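Local coordinates for protein inactive dihydroorotase-like domain (Chaetomium thermophilum, PDB 5NNL) that is a catalytically inactive dihydroorotase-like domain of unsettled role, built on the barrel fold of the amidohydrolase superfamily, at residues A[235-240]-A[295-300]; A[51-54]-A[58-61]; A[160-165]-A[175-180]. All blocks are in the same frame, centred on the assembly; numbering follows the deposited sequence.

Contact 1: residues A[235-240]-A[295-300]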
ATOM      1  N   VAL A 235     -14.306   0.075  -6.318  1.00 48.07           N
ATOM      2  CA  VAL A 235     -13.380   0.725  -5.400  1.00 45.75           C
ATOM      3  C   VAL A 235     -12.572  -0.257  -4.561  1.00 45.34           C
ATOM      4  O   VAL A 235     -11.593   0.151  -3.926  1.00 45.89           O
ATOM      5  CB  VAL A 235     -14.209   1.707  -4.541  1.00 47.68           C
ATOM      6  CG1 VAL A 235     -13.833   1.657  -3.067  1.00 46.59           C
ATOM      7  CG2 VAL A 235     -14.061   3.115  -5.081  1.00 45.54           C
ATOM      8  N   THR A 236     -12.925  -1.544  -4.570  1.00 45.10           N
ATOM      9  CA  THR A 236     -12.304  -2.530  -3.694  1.00 44.14           C
ATOM     10  C   THR A 236     -11.463  -3.555  -4.452  1.00 40.36           C
ATOM     11  O   THR A 236     -11.131  -4.606  -3.894  1.00 40.59           O
ATOM     12  CB  THR A 236     -13.379  -3.248  -2.876  1.00 41.57           C
ATOM     13  OG1 THR A 236     -14.198  -4.032  -3.750  1.00 41.78           O
ATOM     14  CG2 THR A 236     -14.260  -2.249  -2.137  1.00 47.81           C
ATOM     15  N   VAL A 237     -11.117  -3.280  -5.712  1.00 40.91           N
ATOM     16  CA  VAL A 237     -10.330  -4.230  -6.491  1.00 38.55           C
ATOM     17  C   VAL A 237      -9.024  -4.537  -5.774  1.00 36.29           C
ATOM     18  O   VAL A 237      -8.323  -3.634  -5.299  1.00 33.78           O
ATOM     19  CB  VAL A 237     -10.061  -3.692  -7.907  1.00 39.98           C
ATOM     20  CG1 VAL A 237     -11.299  -3.821  -8.774  1.00 47.63           C
ATOM     21  CG2 VAL A 237      -9.562  -2.248  -7.872  1.00 38.10           C
ATOM     22  N   GLY A 238      -8.691  -5.827  -5.696  1.00 35.09           N
ATOM     23  CA  GLY A 238      -7.399  -6.271  -5.222  1.00 36.17           C
ATOM     24  C   GLY A 238      -7.246  -6.390  -3.720  1.00 33.61           C
ATOM     25  O   GLY A 238      -6.193  -6.854  -3.264  1.00 32.50           O
ATOM     26  N   ILE A 239      -8.254  -6.006  -2.933  1.00 34.04           N
ATOM     27  CA  ILE A 239      -8.090  -6.011  -1.481  1.00 35.35           C
ATOM     28  C   ILE A 239      -8.271  -7.414  -0.914  1.00 34.39           C
ATOM     29  O   ILE A 239      -7.473  -7.862  -0.086  1.00 33.40           O
ATOM     30  CB  ILE A 239      -9.047  -5.001  -0.827  1.00 34.20           C
ATOM     31  CG1 ILE A 239      -8.660  -3.580  -1.244  1.00 34.26           C
ATOM     32  CG2 ILE A 239      -9.005  -5.130   0.702  1.00 30.56           C
ATOM     33  CD1 ILE A 239      -9.626  -2.510  -0.782  1.00 35.62           C
ATOM     34  N   ALA A 240      -9.311  -8.128  -1.345  1.00 33.13           N
ATOM     35  CA  ALA A 240      -9.563  -9.475  -0.848  1.00 34.37           C
ATOM     36  C   ALA A 240      -8.700 -10.534  -1.525  1.00 37.23           C
ATOM     37  O   ALA A 240      -8.701 -11.684  -1.074  1.00 36.75           O
ATOM     38  CB  ALA A 240     -11.044  -9.822  -1.024  1.00 37.59           C
ATOM     39  N   GLU A 295     -18.336 -12.919  -9.042  1.00 64.72           N
ATOM     40  CA  GLU A 295     -19.425 -11.949  -9.036  1.00 64.68           C
ATOM     41  C   GLU A 295     -18.949 -10.585  -8.556  1.00 64.79           C
ATOM     42  O   GLU A 295     -18.691  -9.689  -9.367  1.00 69.69           O
ATOM     43  CB  GLU A 295     -20.574 -12.440  -8.146  1.00 62.09           C
ATOM     44  CG  GLU A 295     -21.200 -13.761  -8.585  1.00 60.82           C
ATOM     45  CD  GLU A 295     -20.386 -14.976  -8.163  1.00 66.50           C
ATOM     46  OE1 GLU A 295     -19.345 -14.801  -7.490  1.00 63.11           O
ATOM     47  OE2 GLU A 295     -20.793 -16.110  -8.502  1.00 66.78           O
ATOM     48  N   GLY A 296     -18.815 -10.435  -7.238  1.00 64.37           N
ATOM     49  CA  GLY A 296     -18.550  -9.161  -6.595  1.00 65.11           C
ATOM     50  C   GLY A 296     -17.581  -8.246  -7.312  1.00 64.34           C
ATOM     51  O   GLY A 296     -17.948  -7.553  -8.267  1.00 65.62           O
ATOM     52  N   VAL A 297     -16.346  -8.227  -6.850  1.00 62.01           N
ATOM     53  CA  VAL A 297     -15.331  -7.335  -7.392  1.00 59.70           C
ATOM     54  C   VAL A 297     -14.567  -8.076  -8.475  1.00 57.08           C
ATOM     55  O   VAL A 297     -14.314  -9.281  -8.359  1.00 59.03           O
ATOM     56  CB  VAL A 297     -14.384  -6.842  -6.281  1.00 54.78           C
ATOM     57  CG1 VAL A 297     -13.621  -5.600  -6.741  1.00 52.23           C
ATOM     58  CG2 VAL A 297     -15.149  -6.567  -4.991  1.00 51.52           C
ATOM     59  N   TRP A 298     -14.207  -7.362  -9.539  1.00 58.00           N
ATOM     60  CA  TRP A 298     -13.404  -7.970 -10.589  1.00 53.72           C
ATOM     61  C   TRP A 298     -12.050  -8.388 -10.036  1.00 49.45           C
ATOM     62  O   TRP A 298     -11.481  -7.723  -9.166  1.00 48.39           O
ATOM     63  CB  TRP A 298     -13.206  -7.006 -11.758  1.00 53.36           C
ATOM     64  CG  TRP A 298     -12.284  -7.571 -12.800  1.00 50.14           C
ATOM     65  CD1 TRP A 298     -12.613  -8.438 -13.801  1.00 51.80           C
ATOM     66  CD2 TRP A 298     -10.875  -7.327 -12.929  1.00 50.17           C
ATOM     67  NE1 TRP A 298     -11.502  -8.744 -14.549  1.00 50.38           N
ATOM     68  CE2 TRP A 298     -10.422  -8.076 -14.034  1.00 48.27           C
ATOM     69  CE3 TRP A 298      -9.955  -6.549 -12.219  1.00 48.48           C
ATOM     70  CZ2 TRP A 298      -9.092  -8.066 -14.448  1.00 47.26           C
ATOM     71  CZ3 TRP A 298      -8.633  -6.540 -12.633  1.00 46.14           C
ATOM     72  CH2 TRP A 298      -8.215  -7.296 -13.736  1.00 46.94           C
ATOM     73  N   SER A 299     -11.531  -9.503 -10.550  1.00 49.68           N
ATOM     74  CA  SER A 299     -10.228  -9.993 -10.153  1.00 47.48           C
ATOM     75  C   SER A 299      -9.603 -10.697 -11.348  1.00 45.12           C
ATOM     76  O   SER A 299     -10.309 -11.427 -12.058  1.00 47.76           O
ATOM     77  CB  SER A 299     -10.315 -10.959  -8.967  1.00 45.83           C
ATOM     78  OG  SER A 299      -9.072 -11.604  -8.747  1.00 42.86           O
ATOM     79  N   PRO A 300      -8.303 -10.504 -11.603  1.00 44.70           N
ATOM     80  CA  PRO A 300      -7.642 -11.301 -12.648  1.00 42.25           C
ATOM     81  C   PRO A 300      -7.582 -12.783 -12.329  1.00 42.25           C
ATOM     82  O   PRO A 300      -7.183 -13.569 -13.196  1.00 44.23           O
ATOM     83  CB  PRO A 300      -6.235 -10.694 -12.720  1.00 43.17           C
ATOM     84  CG  PRO A 300      -6.023 -10.062 -11.388  1.00 41.63           C
ATOM     85  CD  PRO A 300      -7.369  -9.572 -10.946  1.00 40.02           C
TER
HETATM   86  O   HOH W   1      -9.737  -7.721  -7.037  1.00 41.49           O

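Contact 2: residues A[51-54]-A[58-61]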
ATOM      1  N   GLY A  51      -7.386  13.258  -8.940  1.00 51.33           N
ATOM      2  CA  GLY A  51      -7.023  14.279  -7.982  1.00 47.24           C
ATOM      3  C   GLY A  51      -5.969  13.757  -7.035  1.00 41.95           C
ATOM      4  O   GLY A  51      -5.438  12.659  -7.212  1.00 42.72           O
ATOM      5  N   SER A  52      -5.668  14.561  -6.020  1.00 39.73           N
ATOM      6  CA  SER A  52      -4.657  14.174  -5.048  1.00 41.66           C
ATOM      7  C   SER A  52      -4.744  15.089  -3.838  1.00 43.60           C
ATOM      8  O   SER A  52      -5.248  16.212  -3.920  1.00 44.33           O
ATOM      9  CB  SER A  52      -3.251  14.244  -5.653  1.00 43.55           C
ATOM     10  OG  SER A  52      -2.906  15.586  -5.952  1.00 44.10           O
ATOM     11  N   ILE A  53      -4.239  14.589  -2.712  1.00 40.81           N
ATOM     12  CA  ILE A  53      -3.991  15.427  -1.543  1.00 40.61           C
ATOM     13  C   ILE A  53      -2.681  16.165  -1.805  1.00 42.31           C
ATOM     14  O   ILE A  53      -1.594  15.607  -1.650  1.00 37.69           O
ATOM     15  CB  ILE A  53      -3.946  14.614  -0.246  1.00 40.17           C
ATOM     16  CG1 ILE A  53      -5.308  13.954   0.003  1.00 38.52           C
ATOM     17  CG2 ILE A  53      -3.545  15.510   0.935  1.00 41.92           C
ATOM     18  CD1 ILE A  53      -5.373  13.098   1.264  1.00 37.88           C
ATOM     19  N   SER A  54      -2.791  17.432  -2.222  1.00 41.35           N
ATOM     20  CA  SER A  54      -1.640  18.243  -2.597  1.00 45.88           C
ATOM     21  C   SER A  54      -1.571  19.592  -1.893  1.00 47.46           C
ATOM     22  O   SER A  54      -0.555  20.283  -2.035  1.00 41.73           O
ATOM     23  CB  SER A  54      -1.636  18.485  -4.116  1.00 46.24           C
ATOM     24  OG  SER A  54      -2.912  18.915  -4.570  1.00 47.85           O
ATOM     25  N   SER A  58      -7.214  20.251  -0.181  1.00 46.53           N
ATOM     26  CA  SER A  58      -7.384  18.846  -0.538  1.00 44.68           C
ATOM     27  C   SER A  58      -7.401  17.960   0.699  1.00 40.13           C
ATOM     28  O   SER A  58      -8.215  17.035   0.804  1.00 41.76           O
ATOM     29  CB  SER A  58      -6.268  18.410  -1.485  1.00 42.77           C
ATOM     30  OG  SER A  58      -6.589  18.722  -2.828  1.00 47.08           O
ATOM     31  N   LEU A  59      -6.490  18.214   1.636  1.00 38.32           N
ATOM     32  CA  LEU A  59      -6.463  17.442   2.872  1.00 43.32           C
ATOM     33  C   LEU A  59      -7.821  17.453   3.560  1.00 44.99           C
ATOM     34  O   LEU A  59      -8.295  16.412   4.031  1.00 44.31           O
ATOM     35  CB  LEU A  59      -5.389  18.002   3.803  1.00 40.34           C
ATOM     36  CG  LEU A  59      -5.171  17.271   5.123  1.00 43.32           C
ATOM     37  CD1 LEU A  59      -4.761  15.815   4.922  1.00 41.95           C
ATOM     38  CD2 LEU A  59      -4.115  18.000   5.905  1.00 43.35           C
ATOM     39  N   LYS A  60      -8.470  18.621   3.619  1.00 45.47           N
ATOM     40  CA  LYS A  60      -9.712  18.743   4.378  1.00 47.77           C
ATOM     41  C   LYS A  60     -10.847  17.965   3.727  1.00 44.92           C
ATOM     42  O   LYS A  60     -11.680  17.377   4.427  1.00 48.79           O
ATOM     43  CB  LYS A  60     -10.092  20.216   4.535  1.00 51.06           C
ATOM     44  CG  LYS A  60      -9.779  20.774   5.913  1.00 56.01           C
ATOM     45  CD  LYS A  60     -10.299  22.193   6.093  1.00 63.78           C
ATOM     46  CE  LYS A  60     -10.874  22.397   7.490  1.00 67.71           C
ATOM     47  NZ  LYS A  60      -9.937  21.964   8.568  1.00 67.69           N
ATOM     48  N   VAL A  61     -10.910  17.955   2.394  1.00 43.39           N
ATOM     49  CA  VAL A  61     -11.930  17.160   1.718  1.00 43.20           C
ATOM     50  C   VAL A  61     -11.755  15.687   2.062  1.00 47.97           C
ATOM     51  O   VAL A  61     -12.725  14.985   2.373  1.00 45.59           O
ATOM     52  CB  VAL A  61     -11.880  17.396   0.196  1.00 44.34           C
ATOM     53  CG1 VAL A  61     -12.955  16.576  -0.509  1.00 46.91           C
ATOM     54  CG2 VAL A  61     -12.053  18.877  -0.122  1.00 47.96           C
TER
HETATM   55  O   HOH W   2      -5.674  20.608  -4.526  1.00 50.08           O

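Contact 3: residues A[160-165]-A[175-180]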
ATOM      1  N   ASP A 160      16.312  -3.986 -12.295  1.00 30.39           N
ATOM      2  CA  ASP A 160      17.259  -2.885 -12.147  1.00 31.95           C
ATOM      3  C   ASP A 160      17.042  -2.137 -10.835  1.00 32.51           C
ATOM      4  O   ASP A 160      18.000  -1.832 -10.116  1.00 31.01           O
ATOM      5  CB  ASP A 160      17.128  -1.923 -13.332  1.00 38.37           C
ATOM      6  CG  ASP A 160      17.618  -2.523 -14.644  1.00 39.79           C
ATOM      7  OD1 ASP A 160      18.436  -3.465 -14.613  1.00 43.06           O
ATOM      8  OD2 ASP A 160      17.195  -2.033 -15.713  1.00 43.06           O
ATOM      9  N   ASP A 161      15.784  -1.829 -10.508  1.00 30.49           N
ATOM     10  CA  ASP A 161      15.518  -1.028  -9.316  1.00 31.88           C
ATOM     11  C   ASP A 161      15.777  -1.822  -8.037  1.00 28.76           C
ATOM     12  O   ASP A 161      16.362  -1.293  -7.084  1.00 27.47           O
ATOM     13  CB  ASP A 161      14.082  -0.491  -9.346  1.00 31.87           C
ATOM     14  CG  ASP A 161      13.923   0.725 -10.259  1.00 32.91           C
ATOM     15  OD1 ASP A 161      14.923   1.175 -10.857  1.00 33.06           O
ATOM     16  OD2 ASP A 161      12.791   1.237 -10.376  1.00 33.50           O
ATOM     17  N   ILE A 162      15.372  -3.095  -7.993  1.00 29.85           N
ATOM     18  CA  ILE A 162      15.561  -3.853  -6.757  1.00 31.95           C
ATOM     19  C   ILE A 162      17.042  -4.097  -6.504  1.00 28.84           C
ATOM     20  O   ILE A 162      17.474  -4.177  -5.348  1.00 30.28           O
ATOM     21  CB  ILE A 162      14.763  -5.174  -6.782  1.00 31.26           C
ATOM     22  CG1 ILE A 162      14.587  -5.727  -5.360  1.00 31.87           C
ATOM     23  CG2 ILE A 162      15.446  -6.232  -7.653  1.00 33.21           C
ATOM     24  CD1 ILE A 162      13.733  -4.859  -4.443  1.00 32.07           C
ATOM     25  N   LYS A 163      17.846  -4.200  -7.562  1.00 27.77           N
ATOM     26  CA  LYS A 163      19.280  -4.388  -7.380  1.00 30.29           C
ATOM     27  C   LYS A 163      19.960  -3.107  -6.914  1.00 32.11           C
ATOM     28  O   LYS A 163      20.918  -3.166  -6.135  1.00 31.71           O
ATOM     29  CB  LYS A 163      19.917  -4.884  -8.675  1.00 34.67           C
ATOM     30  CG  LYS A 163      19.586  -6.336  -8.993  1.00 34.84           C
ATOM     31  CD  LYS A 163      20.505  -6.908 -10.050  1.00 37.46           C
ATOM     32  CE  LYS A 163      21.909  -7.140  -9.499  1.00 44.78           C
ATOM     33  NZ  LYS A 163      22.743  -7.942 -10.434  1.00 50.00           N
ATOM     34  N   LEU A 164      19.490  -1.948  -7.376  1.00 31.50           N
ATOM     35  CA  LEU A 164      20.016  -0.691  -6.854  1.00 31.33           C
ATOM     36  C   LEU A 164      19.668  -0.528  -5.382  1.00 30.11           C
ATOM     37  O   LEU A 164      20.490  -0.055  -4.590  1.00 28.56           O
ATOM     38  CB  LEU A 164      19.477   0.484  -7.673  1.00 28.24           C
ATOM     39  CG  LEU A 164      19.866   1.883  -7.188  1.00 30.76           C
ATOM     40  CD1 LEU A 164      21.372   2.091  -7.246  1.00 32.67           C
ATOM     41  CD2 LEU A 164      19.144   2.941  -8.003  1.00 31.70           C
ATOM     42  N   ILE A 165      18.455  -0.924  -4.992  1.00 31.25           N
ATOM     43  CA  ILE A 165      18.070  -0.861  -3.586  1.00 28.58           C
ATOM     44  C   ILE A 165      18.928  -1.813  -2.763  1.00 30.98           C
ATOM     45  O   ILE A 165      19.374  -1.470  -1.662  1.00 31.11           O
ATOM     46  CB  ILE A 165      16.565  -1.156  -3.441  1.00 29.92           C
ATOM     47  CG1 ILE A 165      15.750   0.008  -4.011  1.00 29.37           C
ATOM     48  CG2 ILE A 165      16.179  -1.389  -1.980  1.00 32.11           C
ATOM     49  CD1 ILE A 165      14.325  -0.351  -4.374  1.00 29.81           C
ATOM     50  N   VAL A 175      17.272   2.854   3.415  1.00 38.16           N
ATOM     51  CA  VAL A 175      16.228   2.660   2.416  1.00 36.46           C
ATOM     52  C   VAL A 175      15.463   1.381   2.725  1.00 32.53           C
ATOM     53  O   VAL A 175      16.049   0.367   3.122  1.00 33.33           O
ATOM     54  CB  VAL A 175      16.803   2.630   0.982  1.00 33.33           C
ATOM     55  CG1 VAL A 175      17.856   1.569   0.840  1.00 31.79           C
ATOM     56  CG2 VAL A 175      15.693   2.431  -0.042  1.00 33.70           C
ATOM     57  N   THR A 176      14.144   1.444   2.555  1.00 31.16           N
ATOM     58  CA  THR A 176      13.276   0.277   2.577  1.00 33.97           C
ATOM     59  C   THR A 176      12.397   0.323   1.335  1.00 29.73           C
ATOM     60  O   THR A 176      12.347   1.332   0.629  1.00 29.10           O
ATOM     61  CB  THR A 176      12.411   0.228   3.847  1.00 32.56           C
ATOM     62  OG1 THR A 176      11.535   1.361   3.883  1.00 29.24           O
ATOM     63  CG2 THR A 176      13.285   0.228   5.093  1.00 36.33           C
ATOM     64  N   CYS A 177      11.703  -0.777   1.050  1.00 28.20           N
ATOM     65  CA  CYS A 177      10.885  -0.812  -0.152  1.00 28.12           C
ATOM     66  C   CYS A 177       9.750  -1.810  -0.001  1.00 27.14           C
ATOM     67  O   CYS A 177       9.770  -2.684   0.869  1.00 27.41           O
ATOM     68  CB  CYS A 177      11.714  -1.176  -1.391  1.00 25.00           C
ATOM     69  SG  CYS A 177      12.395  -2.851  -1.353  1.00 28.48           S
ATOM     70  N   ASP A 178       8.762  -1.676  -0.885  1.00 27.08           N
ATOM     71  CA  ASP A 178       7.686  -2.646  -0.994  1.00 28.86           C
ATOM     72  C   ASP A 178       7.456  -3.002  -2.455  1.00 28.82           C
ATOM     73  O   ASP A 178       7.912  -2.312  -3.369  1.00 28.33           O
ATOM     74  CB  ASP A 178       6.369  -2.134  -0.377  1.00 26.65           C
ATOM     75  CG  ASP A 178       5.744  -0.996  -1.165  1.00 28.55           C
ATOM     76  OD1 ASP A 178       5.846   0.166  -0.717  1.00 29.50           O
ATOM     77  OD2 ASP A 178       5.140  -1.261  -2.228  1.00 28.77           O
ATOM     78  N   VAL A 179       6.759  -4.117  -2.654  1.00 27.44           N
ATOM     79  CA  VAL A 179       6.210  -4.483  -3.951  1.00 27.31           C
ATOM     80  C   VAL A 179       4.719  -4.700  -3.766  1.00 24.22           C
ATOM     81  O   VAL A 179       4.261  -5.145  -2.708  1.00 24.17           O
ATOM     82  CB  VAL A 179       6.871  -5.746  -4.556  1.00 27.03           C
ATOM     83  CG1 VAL A 179       8.381  -5.627  -4.536  1.00 27.93           C
ATOM     84  CG2 VAL A 179       6.432  -6.997  -3.826  1.00 30.76           C
ATOM     85  N   CYS A 180       3.956  -4.375  -4.801  1.00 26.69           N
ATOM     86  CA  CYS A 180       2.542  -4.711  -4.810  1.00 27.76           C
ATOM     87  C   CYS A 180       2.381  -6.213  -4.985  1.00 27.81           C
ATOM     88  O   CYS A 180       3.099  -6.841  -5.766  1.00 25.46           O
ATOM     89  CB  CYS A 180       1.820  -3.974  -5.934  1.00 29.06           C
ATOM     90  SG  CYS A 180       2.075  -2.193  -5.939  1.00 29.23           S
TER

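Contact 1: residues A[235-240]-A[295-300]
The apolar part of this contact gathers round Val297, whose two methyls face Thr236 and Val237. CG1 of Val297 meets CG1 of Val237 at 3.6 Å, the two side chains crossing at about a right angle. With CG1 anti to its own carbonyl carbon (chi1 -76°), Val237 turns that methyl to the Val297 side, where it also passes the backbone oxygen O of Trp298 at 3.9 Å. Thr236 brings its hydroxyl rather than its methyl: OG1 faces both branches of Val297, 3.4 Å from CG1 and nearer still to CG2, an approach short enough to be treated with caution.

Both segments are loops. The contact joins the loop between helices 221-228 and 242-251, which also packs on helix 26-37, to the loop linking the antiparallel strands 281-291 and 305-315, probably part of the small beta region that accompanies the barrel in this superfamily.

The polar link runs through a water. It accepts the N-H of Gly238, at a distance too short to trust, and donates to O of Trp298 at 2.8 Å. N of Pro300 lies over one face of the Trp298 ring, offset toward its rim, while the Trp298 side chain rests on Leu225 and Ala226 of helix 221-228.

Contact 2: residues A[51-54]-A[58-61]
Ser52 meets the helix through its backbone. Its carbonyl oxygen O lies 3.0 Å from OG of Ser58, a likely hydrogen bond although the hydroxyl has more than one candidate partner, and CB of Ser58 also comes to 3.4 Å from that same O. Ser58 points its side chain at the loop, with OG beside its own backbone N and anti to the carbonyl carbon (chi1 -85°), which carries the hydroxyl to the carbonyl of Ser52. The Ser52 side chain turns the other way and touches Thr79.

Ile53 supplies the apolar half. Its CG2 branch, anti to the backbone N, reaches to the first turn of the helix, 4.0 Å from CA of Leu59 and 4.2 Å from CD1 of Leu59. Both side chains then rest on Leu76 of strand 73-79, so loop, helix and strand meet in one apolar patch, with Ile53 and Leu59 buried. Ile53 is also held through its backbone: its O takes a bond from OG1 of Thr79.

At Ser54 the contact turns polar again. Its backbone N packs 3.7 Å from CB of Ser58, but the two hydroxyls, OG to OG, are too far apart for a direct bond. A water spans them, 2.7 Å from OG of Ser58 and rather farther from OG of Ser54. Just beyond, OD1 of Asp55 accepts the N-H of Ser58 in the first turn.

All this is the strand-to-helix connection of a beta/alpha unit of the barrel, where the loop after strand 39-44 folds back on the start of helix 56-64.

Contact 3: residues A[160-165]-A[175-180]
Cys177 projects its sulfur from the strand into a groove between two isoleucines of the helix, Ile162 and Ile165. The helix and strand belong to the beta-alpha-beta unit formed by strand 151-153, helix 159-170 and strand 175-180, a repeating element of the barrel. The axes of 160-165 and 175-180 come within 10.0 Å of each other and run nearly antiparallel, at 151°, as expected when the chain returns along the outside of the barrel before entering the next strand.

Two walls make the groove. One is CD1 of Ile162, 3.9 Å from SG of Cys177; Ile162 CG1 is anti to the backbone N (chi1 -161°), which swings that long branch from the flank of the helix towards the strand. The other is CG2 of Ile165, 4.1 Å from the same SG.

Ile165 is the largest bump on the helix side by buried area. Its side chain points at the strand and touches both Val175 and Cys177, two residues whose side chains face the helix while Thr176 between them faces away. Asp178 also turns away, and its carboxylate is held by His152, Ser154, Ala155 and Ser217, so over residues 175-178 the side facing the helix is apolar and the other polar.

Val175 packs beside Ile165. Its CG2 comes to 4.3 Å from CG2 of Ile165, and its CG1 to 4.2 Å from the backbone O of Ile165. At the far end of the Ile165 side chain, the terminal CD1 lies 4.0 Å from CB of Cys177.

The three contacts sit well apart in one chain and touch nowhere. Contacts 2 and 3 belong to different beta/alpha units of the barrel, with centres 28 Å apart and nearest atoms about 17 Å apart. Contact 1 differs in kind: it joins two loops, one of them linking the antiparallel strands 281-291 and 305-315. Its centre is 25 Å from that of contact 2 and 26 Å from that of contact 3, though its nearest atoms approach contact 3 to about 9 Å. Along the sequence they follow one another as 2, 3, 1. Contact 3 is wholly buried and apolar, whereas contacts 1 and 2 each include a bridging water.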